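Local coordinates for isochorismatase family protein (Enterococcus faecalis, PDB 2A67) that is probably a hydrolase of the isochorismatase family, although its substrate and exact reaction are not established, at residues T117-A122 and A155-R160. Residues are numbered along the deposited sequence; the frame is centred on the assembly and turned at random.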
loop_
_atom_site.group_PDB
_atom_site.type_symbol
_atom_site.label_atom_id
_atom_site.label_comp_id
_atom_site.label_asym_id
_atom_site.label_seq_id
_atom_site.Cartn_x
_atom_site.Cartn_y
_atom_site.Cartn_z
ATOM N N THR D 117 0.562 2.179 3.976
ATOM C CA THR D 117 1.796 1.750 3.334
ATOM C C THR D 117 2.544 0.734 4.157
ATOM O O THR D 117 3.024 -0.245 3.629
ATOM C CB THR D 117 2.747 2.989 3.061
ATOM O OG1 THR D 117 1.948 4.051 2.489
ATOM C CG2 THR D 117 3.832 2.589 2.037
ATOM N N THR D 118 2.708 0.977 5.442
ATOM C CA THR D 118 3.476 0.069 6.299
ATOM C C THR D 118 2.790 -1.376 6.388
ATOM O O THR D 118 3.478 -2.379 6.422
ATOM C CB THR D 118 3.637 0.722 7.685
ATOM O OG1 THR D 118 4.279 2.020 7.487
ATOM C CG2 THR D 118 4.492 -0.170 8.653
ATOM N N ILE D 119 1.468 -1.412 6.330
ATOM C CA ILE D 119 0.655 -2.678 6.353
ATOM C C ILE D 119 0.906 -3.477 5.057
ATOM O O ILE D 119 1.301 -4.627 5.122
ATOM C CB ILE D 119 -0.832 -2.373 6.517
ATOM C CG1 ILE D 119 -1.107 -1.936 7.972
ATOM C CG2 ILE D 119 -1.724 -3.630 6.137
ATOM C CD1 ILE D 119 -2.528 -1.335 8.109
ATOM N N ARG D 120 0.776 -2.822 3.903
ATOM C CA ARG D 120 1.048 -3.445 2.582
ATOM C C ARG D 120 2.485 -3.882 2.473
ATOM O O ARG D 120 2.750 -4.997 2.018
ATOM C CB ARG D 120 0.675 -2.512 1.418
ATOM C CG ARG D 120 -0.803 -2.092 1.517
ATOM C CD ARG D 120 -1.389 -1.730 0.184
ATOM N NE ARG D 120 -2.529 -0.803 0.383
ATOM C CZ ARG D 120 -3.635 -0.783 -0.362
ATOM N NH1 ARG D 120 -3.811 -1.643 -1.383
ATOM N NH2 ARG D 120 -4.584 0.117 -0.090
HETATM N N MSE D 121 3.403 -3.048 2.958
HETATM C CA MSE D 121 4.819 -3.446 2.996
HETATM C C MSE D 121 5.111 -4.654 3.935
HETATM O O MSE D 121 5.819 -5.570 3.555
HETATM C CB MSE D 121 5.687 -2.221 3.368
HETATM C CG MSE D 121 7.157 -2.465 3.236
HETATM SE SE MSE D 121 7.822 -2.556 1.336
HETATM C CE MSE D 121 6.652 -1.813 0.600
ATOM N N ALA D 122 4.651 -4.572 5.171
ATOM C CA ALA D 122 4.918 -5.579 6.152
ATOM C C ALA D 122 4.328 -6.894 5.611
ATOM O O ALA D 122 4.992 -7.892 5.686
ATOM C CB ALA D 122 4.242 -5.209 7.452
ATOM N N ALA D 155 -11.461 -1.613 5.324
ATOM C CA ALA D 155 -12.111 -2.701 4.557
ATOM C C ALA D 155 -11.155 -3.366 3.569
ATOM O O ALA D 155 -11.236 -4.582 3.326
ATOM C CB ALA D 155 -13.357 -2.200 3.822
ATOM N N ILE D 156 -10.249 -2.586 2.980
ATOM C CA ILE D 156 -9.221 -3.197 2.116
ATOM C C ILE D 156 -8.265 -4.111 2.927
ATOM O O ILE D 156 -7.894 -5.187 2.482
ATOM C CB ILE D 156 -8.363 -2.127 1.429
ATOM C CG1 ILE D 156 -9.214 -1.260 0.465
ATOM C CG2 ILE D 156 -7.178 -2.790 0.670
ATOM C CD1 ILE D 156 -8.426 -0.031 -0.023
ATOM N N TRP D 157 -7.841 -3.664 4.098
ATOM C CA TRP D 157 -6.874 -4.414 4.875
ATOM C C TRP D 157 -7.456 -5.739 5.437
ATOM O O TRP D 157 -6.750 -6.735 5.477
ATOM C CB TRP D 157 -6.390 -3.598 6.056
ATOM C CG TRP D 157 -5.829 -2.202 5.673
ATOM C CD1 TRP D 157 -5.234 -1.795 4.475
ATOM C CD2 TRP D 157 -5.756 -1.100 6.553
ATOM N NE1 TRP D 157 -4.860 -0.448 4.576
ATOM C CE2 TRP D 157 -5.122 -0.022 5.852
ATOM C CE3 TRP D 157 -6.174 -0.907 7.883
ATOM C CZ2 TRP D 157 -4.940 1.250 6.422
ATOM C CZ3 TRP D 157 -5.975 0.353 8.476
ATOM C CH2 TRP D 157 -5.332 1.444 7.711
ATOM N N ALA D 158 -8.709 -5.726 5.840
ATOM C CA ALA D 158 -9.315 -6.898 6.531
ATOM C C ALA D 158 -9.190 -8.120 5.663
ATOM O O ALA D 158 -9.678 -8.137 4.521
ATOM C CB ALA D 158 -10.767 -6.626 6.853
ATOM N N GLY D 159 -8.484 -9.128 6.167
ATOM C CA GLY D 159 -8.426 -10.400 5.453
ATOM C C GLY D 159 -7.330 -10.433 4.400
ATOM O O GLY D 159 -6.544 -11.389 4.319
ATOM N N ARG D 160 -7.166 -9.368 3.611
ATOM C CA ARG D 160 -6.120 -9.486 2.604
ATOM C C ARG D 160 -4.724 -9.141 3.067
ATOM O O ARG D 160 -3.750 -9.784 2.628
ATOM C CB ARG D 160 -6.538 -8.836 1.304
ATOM C CG ARG D 160 -6.576 -7.430 1.346
ATOM C CD ARG D 160 -6.411 -6.860 -0.048
ATOM N NE ARG D 160 -7.418 -7.321 -1.003
ATOM C CZ ARG D 160 -8.739 -7.257 -0.894
ATOM N NH1 ARG D 160 -9.368 -6.771 0.187
ATOM N NH2 ARG D 160 -9.445 -7.704 -1.923
#
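I156 meets R120 where the end of helix 146-157 passes helix 111-125. Its CD1 lies 3.8 Å from R120 NH2, with CG2 slightly farther from the same nitrogen. CD1 comes at the guanidinium obliquely. The R120 chain is extended from CG to NE, which carries the charged group across to this second helix. W157 makes the main apolar contact. The indole is reached by I119, whose CD1 points into one ring face. That methyl sits 3.5 Å from the centroid of the W157 six-membered ring, 9° off the normal, as a CH-pi contact. The nearest single ring atom is W157 CD2, at 3.6 Å from I119 CD1. In I119, CG1 is anti to the carbonyl carbon (chi1 -74°) and CD1 is anti to CA (chi2 168°); this extended branch places CD1 over the indole. M131 of strand 128-137 touches both I119 and W157. The pair thus belongs to the buried layer where the two helices pack beside the parallel sheet, strand order 3-2-1-4-5-6, of the alpha/beta isochorismatase fold. In the chain, strand 128-137 comes between these helices.

The polar ends converge on D116, whose OD2 accepts a hydrogen bond from W157 NE1 and whose OD1 forms a salt bridge with R120 NE. R120 NE also forms a salt bridge with D116 OD1 of the second subunit, and R120 NH1 is hydrogen-bonded to T117 OG1 of that subunit. Carboxylates from both chains lie against the buried guanidinium and probably offset its charge. The indole N-H and the inter-subunit bonds of R120 are thus joined through D116.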